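Local atomic coordinates of galactose mutarotase-like protein (Clostridium acetobutylicum, PDB entry 3OS7), a protein that probably binds carbohydrate and may interconvert the anomers of an aldose sugar, as members of the aldose 1-epimerase family do. Residues A[33-41]-A[65-76]; A[111-120]-A[131-139]. All coordinates share one frame; numbering follows the deposited sequence.

Interaction 1: A[33-41]-A[65-76]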
ATOM      1  N   ILE A  33      10.998   8.385   3.366  1.00 16.02           N
ATOM      2  CA  ILE A  33      10.859   9.450   4.376  1.00 14.60           C
ATOM      3  C   ILE A  33      10.461   8.853   5.742  1.00 15.50           C
ATOM      4  O   ILE A  33       9.265   8.698   6.047  1.00 14.64           O
ATOM      5  CB  ILE A  33       9.810  10.504   3.993  1.00 16.43           C
ATOM      6  CG1 ILE A  33       9.918  10.945   2.517  1.00 17.45           C
ATOM      7  CG2 ILE A  33       9.950  11.727   4.947  1.00 15.34           C
ATOM      8  CD1 ILE A  33      11.223  11.606   2.146  1.00 23.64           C
ATOM      9  N   PRO A  34      11.455   8.521   6.574  1.00 15.51           N
ATOM     10  CA  PRO A  34      11.153   7.911   7.870  1.00 16.94           C
ATOM     11  C   PRO A  34      10.182   8.707   8.747  1.00 17.73           C
ATOM     12  O   PRO A  34       9.260   8.111   9.322  1.00 15.63           O
ATOM     13  CB  PRO A  34      12.530   7.760   8.521  1.00 20.84           C
ATOM     14  CG  PRO A  34      13.468   7.667   7.365  1.00 19.49           C
ATOM     15  CD  PRO A  34      12.901   8.584   6.318  1.00 18.19           C
ATOM     16  N   ASP A  35      10.335  10.031   8.787  1.00 16.89           N
ATOM     17  CA  ASP A  35       9.472  10.889   9.603  1.00 17.81           C
ATOM     18  C   ASP A  35       7.982  10.890   9.249  1.00 16.74           C
ATOM     19  O   ASP A  35       7.163  11.267  10.080  1.00 18.44           O
ATOM     20  CB  ASP A  35       9.948  12.336   9.535  1.00 19.00           C
ATOM     21  CG  ASP A  35      11.082  12.635  10.522  1.00 26.74           C
ATOM     22  OD1 ASP A  35      11.334  11.810  11.417  1.00 22.83           O
ATOM     23  OD2 ASP A  35      11.708  13.698  10.397  1.00 27.28           O
ATOM     24  N   VAL A  36       7.638  10.503   8.017  1.00 17.05           N
ATOM     25  CA  VAL A  36       6.245  10.369   7.636  1.00 15.16           C
ATOM     26  C   VAL A  36       5.963   8.931   7.121  1.00 13.79           C
ATOM     27  O   VAL A  36       6.021   8.641   5.925  1.00 14.05           O
ATOM     28  CB  VAL A  36       5.806  11.446   6.622  1.00 17.04           C
ATOM     29  CG1 VAL A  36       4.327  11.368   6.382  1.00 13.52           C
ATOM     30  CG2 VAL A  36       6.194  12.890   7.119  1.00 15.83           C
ATOM     31  N   GLY A  37       5.663   8.044   8.049  1.00 15.47           N
ATOM     32  CA  GLY A  37       5.184   6.702   7.701  1.00 14.15           C
ATOM     33  C   GLY A  37       6.198   5.772   7.101  1.00 14.52           C
ATOM     34  O   GLY A  37       5.822   4.711   6.585  1.00 16.84           O
ATOM     35  N   GLY A  38       7.483   6.122   7.156  1.00 13.47           N
ATOM     36  CA  GLY A  38       8.488   5.351   6.405  1.00 15.62           C
ATOM     37  C   GLY A  38       8.073   5.211   4.953  1.00 15.54           C
ATOM     38  O   GLY A  38       8.286   4.169   4.322  1.00 15.53           O
ATOM     39  N   ASN A  39       7.521   6.295   4.402  1.00 13.95           N
ATOM     40  CA  ASN A  39       6.910   6.250   3.079  1.00 11.59           C
ATOM     41  C   ASN A  39       7.997   6.341   2.010  1.00 13.38           C
ATOM     42  O   ASN A  39       8.756   7.304   1.973  1.00 12.08           O
ATOM     43  CB  ASN A  39       5.903   7.400   2.965  1.00 13.05           C
ATOM     44  CG  ASN A  39       5.034   7.318   1.717  1.00 13.60           C
ATOM     45  OD1 ASN A  39       5.498   6.907   0.645  1.00 14.53           O
ATOM     46  ND2 ASN A  39       3.772   7.778   1.840  1.00 12.80           N
ATOM     47  N   VAL A  40       8.061   5.326   1.146  1.00 12.09           N
ATOM     48  CA  VAL A  40       8.783   5.386  -0.114  1.00 12.87           C
ATOM     49  C   VAL A  40       7.983   6.224  -1.151  1.00 12.49           C
ATOM     50  O   VAL A  40       6.992   5.769  -1.707  1.00 12.19           O
ATOM     51  CB  VAL A  40       9.106   3.985  -0.668  1.00 12.47           C
ATOM     52  CG1 VAL A  40       9.864   4.085  -2.009  1.00 13.11           C
ATOM     53  CG2 VAL A  40       9.910   3.187   0.362  1.00 16.62           C
ATOM     54  N   VAL A  41       8.404   7.464  -1.346  1.00 12.84           N
ATOM     55  CA  VAL A  41       7.701   8.437  -2.174  1.00 13.61           C
ATOM     56  C   VAL A  41       8.182   8.516  -3.598  1.00 12.80           C
ATOM     57  O   VAL A  41       7.535   9.138  -4.441  1.00 15.26           O
ATOM     58  CB  VAL A  41       7.760   9.858  -1.560  1.00 15.43           C
ATOM     59  CG1 VAL A  41       7.048   9.862  -0.227  1.00 15.17           C
ATOM     60  CG2 VAL A  41       9.212  10.416  -1.457  1.00 15.21           C
ATOM     61  N   PHE A  65       2.141  17.375   3.422  1.00 20.14           N
ATOM     62  CA  PHE A  65       2.473  15.972   3.195  1.00 17.81           C
ATOM     63  C   PHE A  65       2.119  15.128   4.427  1.00 18.71           C
ATOM     64  O   PHE A  65       1.359  14.148   4.330  1.00 19.39           O
ATOM     65  CB  PHE A  65       3.941  15.806   2.822  1.00 18.96           C
ATOM     66  CG  PHE A  65       4.369  14.363   2.656  1.00 18.02           C
ATOM     67  CD1 PHE A  65       3.665  13.499   1.813  1.00 18.77           C
ATOM     68  CD2 PHE A  65       5.455  13.870   3.344  1.00 19.13           C
ATOM     69  CE1 PHE A  65       4.061  12.170   1.657  1.00 18.09           C
ATOM     70  CE2 PHE A  65       5.842  12.532   3.201  1.00 18.72           C
ATOM     71  CZ  PHE A  65       5.149  11.689   2.360  1.00 18.20           C
ATOM     72  N   LYS A  66       2.592  15.540   5.595  1.00 18.38           N
ATOM     73  CA  LYS A  66       2.380  14.770   6.826  1.00 20.98           C
ATOM     74  C   LYS A  66       0.902  14.613   7.163  1.00 20.40           C
ATOM     75  O   LYS A  66       0.493  13.589   7.716  1.00 22.48           O
ATOM     76  CB  LYS A  66       3.113  15.405   8.001  1.00 22.43           C
ATOM     77  CG  LYS A  66       2.818  14.761   9.368  1.00 26.93           C
ATOM     78  CD  LYS A  66       3.695  15.327  10.483  1.00 37.68           C
ATOM     79  CE  LYS A  66       3.217  16.701  10.966  1.00 44.49           C
ATOM     80  NZ  LYS A  66       4.106  17.288  12.034  1.00 44.36           N
ATOM     81  N   ASN A  67       0.109  15.625   6.829  1.00 20.50           N
ATOM     82  CA  ASN A  67      -1.327  15.581   7.094  1.00 22.34           C
ATOM     83  C   ASN A  67      -2.134  14.717   6.129  1.00 21.75           C
ATOM     84  O   ASN A  67      -3.227  14.273   6.482  1.00 22.53           O
ATOM     85  CB  ASN A  67      -1.888  16.989   7.094  1.00 25.53           C
ATOM     86  CG  ASN A  67      -1.576  17.719   8.369  1.00 29.42           C
ATOM     87  OD1 ASN A  67      -1.348  17.097   9.426  1.00 27.50           O
ATOM     88  ND2 ASN A  67      -1.568  19.037   8.292  1.00 30.70           N
ATOM     89  N   ARG A  68      -1.593  14.458   4.943  1.00 19.79           N
ATOM     90  CA  ARG A  68      -2.263  13.593   3.943  1.00 17.63           C
ATOM     91  C   ARG A  68      -1.225  12.819   3.115  1.00 16.07           C
ATOM     92  O   ARG A  68      -1.048  13.031   1.923  1.00 17.80           O
ATOM     93  CB  ARG A  68      -3.162  14.428   3.045  1.00 19.55           C
ATOM     94  CG  ARG A  68      -4.219  13.609   2.343  1.00 20.94           C
ATOM     95  CD  ARG A  68      -4.761  14.368   1.170  1.00 24.95           C
ATOM     96  NE  ARG A  68      -5.857  13.645   0.529  1.00 24.48           N
ATOM     97  CZ  ARG A  68      -6.412  14.025  -0.609  1.00 26.93           C
ATOM     98  NH1 ARG A  68      -5.963  15.097  -1.234  1.00 28.90           N
ATOM     99  NH2 ARG A  68      -7.381  13.307  -1.141  1.00 25.52           N
ATOM    100  N   PRO A  69      -0.525  11.888   3.760  1.00 14.78           N
ATOM    101  CA  PRO A  69       0.540  11.183   3.035  1.00 15.40           C
ATOM    102  C   PRO A  69       0.002  10.054   2.170  1.00 14.54           C
ATOM    103  O   PRO A  69       0.713   9.532   1.274  1.00 16.31           O
ATOM    104  CB  PRO A  69       1.414  10.647   4.175  1.00 15.40           C
ATOM    105  CG  PRO A  69       0.456  10.397   5.264  1.00 17.78           C
ATOM    106  CD  PRO A  69      -0.519  11.552   5.188  1.00 15.68           C
ATOM    107  N   GLN A  70      -1.255   9.679   2.412  1.00 15.06           N
ATOM    108  CA  GLN A  70      -1.806   8.523   1.741  1.00 15.89           C
ATOM    109  C   GLN A  70      -2.011   8.649   0.223  1.00 16.16           C
ATOM    110  O   GLN A  70      -2.297   7.648  -0.426  1.00 17.07           O
ATOM    111  CB  GLN A  70      -3.126   8.096   2.379  1.00 16.86           C
ATOM    112  CG  GLN A  70      -4.251   9.102   2.292  1.00 17.23           C
ATOM    113  CD  GLN A  70      -4.294   9.975   3.490  1.00 22.70           C
ATOM    114  OE1 GLN A  70      -3.285  10.154   4.152  1.00 19.57           O
ATOM    115  NE2 GLN A  70      -5.464  10.559   3.778  1.00 20.57           N
ATOM    116  N   VAL A  71      -1.908   9.860  -0.325  1.00 13.39           N
ATOM    117  CA  VAL A  71      -1.997  10.079  -1.774  1.00 12.84           C
ATOM    118  C   VAL A  71      -0.638  10.160  -2.484  1.00 12.56           C
ATOM    119  O   VAL A  71      -0.577  10.524  -3.646  1.00 13.47           O
ATOM    120  CB  VAL A  71      -2.862  11.295  -2.091  1.00 15.51           C
ATOM    121  CG1 VAL A  71      -4.242  11.031  -1.580  1.00 16.93           C
ATOM    122  CG2 VAL A  71      -2.266  12.613  -1.531  1.00 14.16           C
ATOM    123  N   TYR A  72       0.441   9.776  -1.777  1.00 12.80           N
ATOM    124  CA  TYR A  72       1.764   9.648  -2.342  1.00 10.80           C
ATOM    125  C   TYR A  72       2.454   8.332  -1.940  1.00 10.66           C
ATOM    126  O   TYR A  72       2.281   7.804  -0.837  1.00 13.29           O
ATOM    127  CB  TYR A  72       2.669  10.781  -1.858  1.00 14.92           C
ATOM    128  CG  TYR A  72       2.190  12.139  -2.323  1.00 13.63           C
ATOM    129  CD1 TYR A  72       2.440  12.569  -3.627  1.00 16.52           C
ATOM    130  CD2 TYR A  72       1.493  12.979  -1.463  1.00 17.32           C
ATOM    131  CE1 TYR A  72       1.985  13.833  -4.075  1.00 17.62           C
ATOM    132  CE2 TYR A  72       1.058  14.229  -1.883  1.00 16.86           C
ATOM    133  CZ  TYR A  72       1.295  14.646  -3.183  1.00 25.86           C
ATOM    134  OH  TYR A  72       0.851  15.891  -3.590  1.00 28.35           O
ATOM    135  N   GLY A  73       3.275   7.847  -2.846  1.00 12.18           N
ATOM    136  CA  GLY A  73       4.215   6.750  -2.541  1.00 12.35           C
ATOM    137  C   GLY A  73       3.554   5.468  -2.033  1.00 13.40           C
ATOM    138  O   GLY A  73       2.538   5.000  -2.589  1.00 13.13           O
ATOM    139  N   LEU A  74       4.133   4.901  -0.967  1.00 14.03           N
ATOM    140  CA  LEU A  74       3.678   3.632  -0.387  1.00 14.10           C
ATOM    141  C   LEU A  74       3.275   3.850   1.088  1.00 13.33           C
ATOM    142  O   LEU A  74       4.076   3.615   2.006  1.00 15.93           O
ATOM    143  CB  LEU A  74       4.788   2.578  -0.494  1.00 14.51           C
ATOM    144  CG  LEU A  74       5.240   2.166  -1.899  1.00 16.39           C
ATOM    145  CD1 LEU A  74       6.380   1.176  -1.843  1.00 13.95           C
ATOM    146  CD2 LEU A  74       4.050   1.555  -2.650  1.00 14.90           C
ATOM    147  N   PRO A  75       2.054   4.329   1.321  1.00 12.80           N
ATOM    148  CA  PRO A  75       1.541   4.556   2.678  1.00 13.39           C
ATOM    149  C   PRO A  75       1.045   3.272   3.321  1.00 14.80           C
ATOM    150  O   PRO A  75       0.058   2.693   2.879  1.00 13.49           O
ATOM    151  CB  PRO A  75       0.365   5.516   2.461  1.00 13.27           C
ATOM    152  CG  PRO A  75       0.392   5.841   0.967  1.00 16.52           C
ATOM    153  CD  PRO A  75       1.050   4.702   0.313  1.00 12.45           C
ATOM    154  N   VAL A  76       1.682   2.865   4.417  1.00 14.13           N
ATOM    155  CA  VAL A  76       1.249   1.656   5.112  1.00 15.67           C
ATOM    156  C   VAL A  76       0.032   1.914   6.014  1.00 14.06           C
ATOM    157  O   VAL A  76      -0.006   2.860   6.793  1.00 14.48           O
ATOM    158  CB  VAL A  76       2.421   0.992   5.861  1.00 18.31           C
ATOM    159  CG1 VAL A  76       2.890   1.845   6.999  1.00 16.27           C
ATOM    160  CG2 VAL A  76       2.049  -0.419   6.317  1.00 18.57           C
TER
HETATM  161  O   HOH W   1       3.854   4.683   4.890  1.00 17.28           O
HETATM  162  O   HOH W   2       6.742   2.826   2.429  1.00 13.10           O
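The carbonyl O of Leu-74 accepts a hydrogen bond from each of two waters, one of which also donates to Gly-37 O and the other to Gly-38 O. Through them the 73-76 chain is joined to the link between strands 28-33 and 39-45, a type I turn from Ile-33 to Val-36 followed by a G1 beta bulge in which Gly-38 and Asn-39 both face Ile-33. Beside the waters, the amide of Asn-39 works with both ends. Its CG lies anti to the backbone N (chi1 -170°), and from there ND2 gives a nearly straight bond to Tyr-72 O, 3.1 Å away and almost within the amide plane. OD1 receives Leu-74 N at 2.9 Å, the donor standing above the carbonyl plane; the same N-H bonds weakly to Val-40 O. These bonds fix which way round the amide sits. An apolar layer adjoins it: Phe-65 lays CE2 3.6 Å from Val-36 CB and CZ 3.7 Å from Val-41 CG1, while Val-36 CG1 also meets Pro-69 CB at 3.7 Å. Trp-15 packs against the same ring. One asparagine and two waters thus give several backbone groups of 37-40 and 72-76 partners across a buried contact.

Interaction 2: A[111-120]-A[131-139]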
ATOM      1  N   PHE A 111      -2.889   5.406  11.951  1.00 12.43           N
ATOM      2  CA  PHE A 111      -2.007   6.557  12.206  1.00 17.07           C
ATOM      3  C   PHE A 111      -0.549   6.279  11.854  1.00 15.78           C
ATOM      4  O   PHE A 111       0.257   7.209  11.826  1.00 16.93           O
ATOM      5  CB  PHE A 111      -2.085   6.991  13.689  1.00 17.17           C
ATOM      6  CG  PHE A 111      -1.782   5.886  14.639  1.00 19.04           C
ATOM      7  CD1 PHE A 111      -0.476   5.583  14.985  1.00 20.77           C
ATOM      8  CD2 PHE A 111      -2.801   5.110  15.164  1.00 19.60           C
ATOM      9  CE1 PHE A 111      -0.192   4.518  15.826  1.00 22.79           C
ATOM     10  CE2 PHE A 111      -2.534   4.041  15.984  1.00 22.11           C
ATOM     11  CZ  PHE A 111      -1.217   3.742  16.336  1.00 22.98           C
ATOM     12  N   ILE A 112      -0.182   5.028  11.599  1.00 15.33           N
ATOM     13  CA  ILE A 112       1.231   4.735  11.417  1.00 14.43           C
ATOM     14  C   ILE A 112       1.761   5.384  10.132  1.00 13.25           C
ATOM     15  O   ILE A 112       2.913   5.730  10.054  1.00 15.16           O
ATOM     16  CB  ILE A 112       1.604   3.208  11.504  1.00 16.78           C
ATOM     17  CG1 ILE A 112       0.960   2.395  10.397  1.00 17.63           C
ATOM     18  CG2 ILE A 112       1.259   2.634  12.908  1.00 18.42           C
ATOM     19  CD1 ILE A 112       1.378   0.904  10.459  1.00 18.03           C
ATOM     20  N   LYS A 113       0.887   5.619   9.162  1.00 13.24           N
ATOM     21  CA  LYS A 113       1.265   6.328   7.935  1.00 12.84           C
ATOM     22  C   LYS A 113       1.641   7.795   8.186  1.00 14.80           C
ATOM     23  O   LYS A 113       2.304   8.400   7.359  1.00 17.03           O
ATOM     24  CB  LYS A 113       0.128   6.315   6.903  1.00 12.92           C
ATOM     25  CG  LYS A 113      -1.146   7.030   7.330  1.00 15.96           C
ATOM     26  CD  LYS A 113      -2.294   6.810   6.296  1.00 14.48           C
ATOM     27  CE  LYS A 113      -3.378   7.800   6.487  1.00 17.50           C
ATOM     28  NZ  LYS A 113      -3.802   7.959   7.882  1.00 23.16           N
ATOM     29  N   ASN A 114       1.147   8.359   9.288  1.00 14.54           N
ATOM     30  CA  ASN A 114       1.421   9.775   9.636  1.00 17.23           C
ATOM     31  C   ASN A 114       2.544   9.925  10.649  1.00 19.36           C
ATOM     32  O   ASN A 114       2.936  11.040  10.984  1.00 21.04           O
ATOM     33  CB  ASN A 114       0.171  10.423  10.243  1.00 18.99           C
ATOM     34  CG  ASN A 114      -1.080  10.275   9.374  1.00 23.55           C
ATOM     35  OD1 ASN A 114      -1.869   9.366   9.587  1.00 22.78           O
ATOM     36  ND2 ASN A 114      -1.274  11.185   8.417  1.00 26.20           N
ATOM     37  N   SER A 115       3.050   8.812  11.160  1.00 17.49           N
ATOM     38  CA  SER A 115       3.902   8.806  12.357  1.00 18.63           C
ATOM     39  C   SER A 115       5.375   8.703  12.029  1.00 16.24           C
ATOM     40  O   SER A 115       5.745   8.379  10.910  1.00 13.45           O
ATOM     41  CB  SER A 115       3.480   7.649  13.258  1.00 20.68           C
ATOM     42  OG  SER A 115       2.187   7.915  13.747  1.00 23.61           O
ATOM     43  N   LYS A 116       6.227   9.011  13.003  1.00 16.36           N
ATOM     44  CA  LYS A 116       7.677   8.929  12.788  1.00 16.20           C
ATOM     45  C   LYS A 116       8.171   7.509  12.958  1.00 17.29           C
ATOM     46  O   LYS A 116       7.891   6.874  13.959  1.00 20.16           O
ATOM     47  CB  LYS A 116       8.438   9.808  13.777  1.00 18.14           C
ATOM     48  CG  LYS A 116       8.110  11.276  13.677  1.00 28.20           C
ATOM     49  CD  LYS A 116       9.151  12.116  14.448  1.00 36.39           C
ATOM     50  CE  LYS A 116       8.607  13.508  14.705  1.00 45.25           C
ATOM     51  NZ  LYS A 116       9.667  14.420  15.241  1.00 58.70           N
ATOM     52  N   TRP A 117       8.890   7.023  11.954  1.00 16.44           N
ATOM     53  CA  TRP A 117       9.550   5.755  12.002  1.00 15.30           C
ATOM     54  C   TRP A 117      11.032   6.018  12.158  1.00 16.51           C
ATOM     55  O   TRP A 117      11.497   7.129  11.865  1.00 19.69           O
ATOM     56  CB  TRP A 117       9.286   4.977  10.719  1.00 14.15           C
ATOM     57  CG  TRP A 117       7.868   4.519  10.529  1.00 13.29           C
ATOM     58  CD1 TRP A 117       6.732   5.305  10.540  1.00 13.03           C
ATOM     59  CD2 TRP A 117       7.425   3.203  10.158  1.00 12.06           C
ATOM     60  NE1 TRP A 117       5.629   4.545  10.268  1.00 13.36           N
ATOM     61  CE2 TRP A 117       6.021   3.253  10.028  1.00 15.60           C
ATOM     62  CE3 TRP A 117       8.072   1.982   9.985  1.00 14.79           C
ATOM     63  CZ2 TRP A 117       5.255   2.128   9.707  1.00 12.76           C
ATOM     64  CZ3 TRP A 117       7.318   0.873   9.677  1.00 15.22           C
ATOM     65  CH2 TRP A 117       5.923   0.951   9.546  1.00 13.63           C
ATOM     66  N   THR A 118      11.775   5.016  12.617  1.00 17.44           N
ATOM     67  CA  THR A 118      13.216   5.151  12.784  1.00 19.72           C
ATOM     68  C   THR A 118      13.938   4.202  11.853  1.00 18.74           C
ATOM     69  O   THR A 118      13.407   3.151  11.496  1.00 18.66           O
ATOM     70  CB  THR A 118      13.620   4.929  14.214  1.00 22.30           C
ATOM     71  OG1 THR A 118      13.208   3.638  14.627  1.00 21.66           O
ATOM     72  CG2 THR A 118      12.932   5.983  15.111  1.00 24.70           C
ATOM     73  N   VAL A 119      15.117   4.608  11.410  1.00 18.81           N
ATOM     74  CA  VAL A 119      15.905   3.800  10.489  1.00 18.62           C
ATOM     75  C   VAL A 119      16.513   2.661  11.284  1.00 20.41           C
ATOM     76  O   VAL A 119      17.159   2.874  12.314  1.00 19.35           O
ATOM     77  CB  VAL A 119      16.980   4.633   9.773  1.00 21.88           C
ATOM     78  CG1 VAL A 119      17.878   3.744   8.931  1.00 20.33           C
ATOM     79  CG2 VAL A 119      16.343   5.691   8.908  1.00 19.92           C
ATOM     80  N   HIS A 120      16.306   1.438  10.806  1.00 17.15           N
ATOM     81  CA  HIS A 120      16.715   0.259  11.535  1.00 19.82           C
ATOM     82  C   HIS A 120      17.980  -0.351  10.929  1.00 20.06           C
ATOM     83  O   HIS A 120      18.848  -0.852  11.661  1.00 19.88           O
ATOM     84  CB  HIS A 120      15.535  -0.722  11.567  1.00 18.87           C
ATOM     85  CG  HIS A 120      15.836  -2.017  12.230  1.00 23.21           C
ATOM     86  ND1 HIS A 120      15.961  -2.138  13.602  1.00 28.67           N
ATOM     87  CD2 HIS A 120      16.040  -3.254  11.716  1.00 23.25           C
ATOM     88  CE1 HIS A 120      16.226  -3.401  13.900  1.00 33.30           C
ATOM     89  NE2 HIS A 120      16.266  -4.100  12.775  1.00 28.84           N
ATOM     90  N   VAL A 131      17.228  -1.065   2.901  1.00 15.33           N
ATOM     91  CA  VAL A 131      16.873  -0.070   3.908  1.00 14.70           C
ATOM     92  C   VAL A 131      15.666  -0.567   4.687  1.00 15.54           C
ATOM     93  O   VAL A 131      14.641  -0.967   4.105  1.00 13.98           O
ATOM     94  CB  VAL A 131      16.556   1.259   3.276  1.00 15.47           C
ATOM     95  CG1 VAL A 131      16.035   2.235   4.339  1.00 14.25           C
ATOM     96  CG2 VAL A 131      17.772   1.841   2.564  1.00 17.07           C
ATOM     97  N   GLU A 132      15.777  -0.568   6.004  1.00 14.68           N
ATOM     98  CA  GLU A 132      14.683  -1.003   6.870  1.00 14.08           C
ATOM     99  C   GLU A 132      14.336   0.090   7.853  1.00 16.48           C
ATOM    100  O   GLU A 132      15.236   0.726   8.427  1.00 17.87           O
ATOM    101  CB  GLU A 132      15.064  -2.275   7.655  1.00 14.70           C
ATOM    102  CG  GLU A 132      15.496  -3.438   6.769  1.00 21.94           C
ATOM    103  CD  GLU A 132      15.661  -4.761   7.535  1.00 27.80           C
ATOM    104  OE1 GLU A 132      15.888  -4.718   8.759  1.00 23.84           O
ATOM    105  OE2 GLU A 132      15.548  -5.835   6.899  1.00 19.35           O
ATOM    106  N   VAL A 133      13.041   0.290   8.063  1.00 16.95           N
ATOM    107  CA  VAL A 133      12.536   1.261   9.028  1.00 15.93           C
ATOM    108  C   VAL A 133      11.607   0.524   9.959  1.00 16.11           C
ATOM    109  O   VAL A 133      10.982  -0.457   9.574  1.00 14.83           O
ATOM    110  CB  VAL A 133      11.785   2.472   8.366  1.00 15.62           C
ATOM    111  CG1 VAL A 133      12.783   3.344   7.590  1.00 17.37           C
ATOM    112  CG2 VAL A 133      10.599   1.987   7.463  1.00 15.34           C
ATOM    113  N   VAL A 134      11.538   0.976  11.196  1.00 14.18           N
ATOM    114  CA  VAL A 134      10.622   0.402  12.159  1.00 14.15           C
ATOM    115  C   VAL A 134       9.792   1.459  12.859  1.00 15.52           C
ATOM    116  O   VAL A 134      10.178   2.635  12.950  1.00 15.08           O
ATOM    117  CB  VAL A 134      11.351  -0.427  13.243  1.00 16.25           C
ATOM    118  CG1 VAL A 134      12.054  -1.635  12.623  1.00 16.04           C
ATOM    119  CG2 VAL A 134      12.317   0.431  14.027  1.00 20.38           C
ATOM    120  N   PHE A 135       8.628   1.029  13.306  1.00 15.25           N
ATOM    121  CA  PHE A 135       7.756   1.827  14.143  1.00 15.57           C
ATOM    122  C   PHE A 135       7.494   1.063  15.428  1.00 17.26           C
ATOM    123  O   PHE A 135       6.922  -0.025  15.396  1.00 17.25           O
ATOM    124  CB  PHE A 135       6.414   2.067  13.469  1.00 16.12           C
ATOM    125  CG  PHE A 135       5.495   2.910  14.311  1.00 13.77           C
ATOM    126  CD1 PHE A 135       5.721   4.265  14.451  1.00 22.22           C
ATOM    127  CD2 PHE A 135       4.477   2.350  15.010  1.00 16.08           C
ATOM    128  CE1 PHE A 135       4.915   5.031  15.250  1.00 22.61           C
ATOM    129  CE2 PHE A 135       3.665   3.110  15.833  1.00 16.89           C
ATOM    130  CZ  PHE A 135       3.877   4.442  15.949  1.00 21.35           C
ATOM    131  N   ASP A 136       7.906   1.649  16.542  1.00 15.30           N
ATOM    132  CA  ASP A 136       7.727   1.059  17.869  1.00 15.97           C
ATOM    133  C   ASP A 136       6.543   1.710  18.571  1.00 18.55           C
ATOM    134  O   ASP A 136       6.543   2.917  18.852  1.00 20.19           O
ATOM    135  CB  ASP A 136       8.987   1.252  18.693  1.00 19.78           C
ATOM    136  CG  ASP A 136      10.214   0.603  18.057  1.00 25.79           C
ATOM    137  OD1 ASP A 136      10.174  -0.626  17.819  1.00 29.05           O
ATOM    138  OD2 ASP A 136      11.214   1.322  17.797  1.00 34.26           O
ATOM    139  N   PHE A 137       5.503   0.922  18.812  1.00 16.78           N
ATOM    140  CA  PHE A 137       4.305   1.410  19.466  1.00 17.68           C
ATOM    141  C   PHE A 137       4.375   0.962  20.921  1.00 19.00           C
ATOM    142  O   PHE A 137       4.303  -0.237  21.208  1.00 17.55           O
ATOM    143  CB  PHE A 137       3.059   0.859  18.784  1.00 16.71           C
ATOM    144  CG  PHE A 137       1.757   1.437  19.312  1.00 17.85           C
ATOM    145  CD1 PHE A 137       1.382   2.745  19.024  1.00 18.24           C
ATOM    146  CD2 PHE A 137       0.872   0.654  20.036  1.00 16.35           C
ATOM    147  CE1 PHE A 137       0.187   3.249  19.475  1.00 17.02           C
ATOM    148  CE2 PHE A 137      -0.321   1.167  20.492  1.00 16.08           C
ATOM    149  CZ  PHE A 137      -0.679   2.447  20.211  1.00 17.19           C
ATOM    150  N   THR A 138       4.526   1.924  21.821  1.00 21.44           N
ATOM    151  CA  THR A 138       4.702   1.648  23.240  1.00 23.48           C
ATOM    152  C   THR A 138       3.533   2.128  24.079  1.00 23.57           C
ATOM    153  O   THR A 138       2.656   2.845  23.618  1.00 19.61           O
ATOM    154  CB  THR A 138       5.973   2.330  23.807  1.00 24.95           C
ATOM    155  OG1 THR A 138       5.741   3.728  23.927  1.00 28.90           O
ATOM    156  CG2 THR A 138       7.175   2.087  22.918  1.00 25.20           C
ATOM    157  N   LYS A 139       3.573   1.727  25.341  1.00 22.68           N
ATOM    158  CA  LYS A 139       2.603   2.125  26.338  1.00 25.93           C
ATOM    159  C   LYS A 139       2.557   3.638  26.526  1.00 25.99           C
ATOM    160  O   LYS A 139       1.594   4.149  27.075  1.00 23.83           O
ATOM    161  CB  LYS A 139       2.966   1.507  27.685  1.00 28.20           C
ATOM    162  CG  LYS A 139       2.782   0.031  27.789  1.00 34.30           C
ATOM    163  CD  LYS A 139       3.440  -0.507  29.089  1.00 44.33           C
ATOM    164  CE  LYS A 139       3.312  -2.035  29.193  1.00 46.56           C
ATOM    165  NZ  LYS A 139       1.876  -2.458  29.227  1.00 48.59           N
TER
HETATM  166  O   HOH W   3      11.376   3.544  16.449  1.00 41.27           O
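Strands 118-120 and 131-137 run antiparallel with a marked twist, their axes at 130°, and Thr-118 and Val-134 form a hydrogen-bonded pair through two N-H...O bonds of 2.9 Å, each N donating to the other residue's O. His-120 N continues the pairing to Glu-132 O at 2.7 Å, and Val-119 faces Val-133 in the non-hydrogen-bonded pair between. Before the strand begins, Trp-117 lies across the hairpin partner: Phe-135 CB sits over the centre of its six-membered ring, a CH-pi contact 3.6 Å from the centroid, and Val-133 CG2 approaches CE3 obliquely. The indole is held in rotation by NE1, which bonds almost straight to Ile-112 O at 3.0 Å, in the ring plane; Ser-115 N reaches that oxygen from the opposite face of its carbonyl plane. A chi1 of -179° swings the Phe-135 ring off the backbone toward residues 111-116, where Ile-112 CG2 and Ser-115 CB touch it and Lys-116 O lies at its edge. Farther along, the Phe-111 and Phe-137 rings meet obliquely, planes 35° apart, CZ of the first 3.5 Å from CE1 of the second. On the more exposed side, the His-120 ring and the Glu-132 carboxylate lie alongside, nearly coplanar, CD2 3.3 Å from OE1, while OE2 bonds to Ser-156. A water bridges Thr-118 OG1 and Asp-136 OD2; OD1 of that aspartate is taken by Gln-152. The hairpin therefore has two characters: aromatic and aliphatic groups seal the turn onto strand 131-137, with Phe-111 O and Ile-112 O each taking two donors from residues 114-117, whereas the side of Thr-118, His-120, Glu-132 and Asp-136 is mostly polar, with Val-134 among them.

From the N terminus, the chain turns between strands 28-33 and 39-45, then returns with the end of helix 62-67 and the loop that follows it, at 65-76, to close interaction 1 over 23 intervening residues. Only afterwards does it reach 111-120, and interaction 2 closes the shorter loop of the hairpin formed by strands 118-125 and 128-137. The two loops follow in series, neither nesting nor crossing, yet they adjoin: Pro-34 O lies 2.9 Å from Trp-117 N and Gly-37 N 2.9 Å from Ser-115 O, both probable hydrogen bonds. Together they tie the turn of the N-terminal sheet both directly to the 111-117 chain and to the 65-76 segment, whose Pro-69 packs on Asn-114.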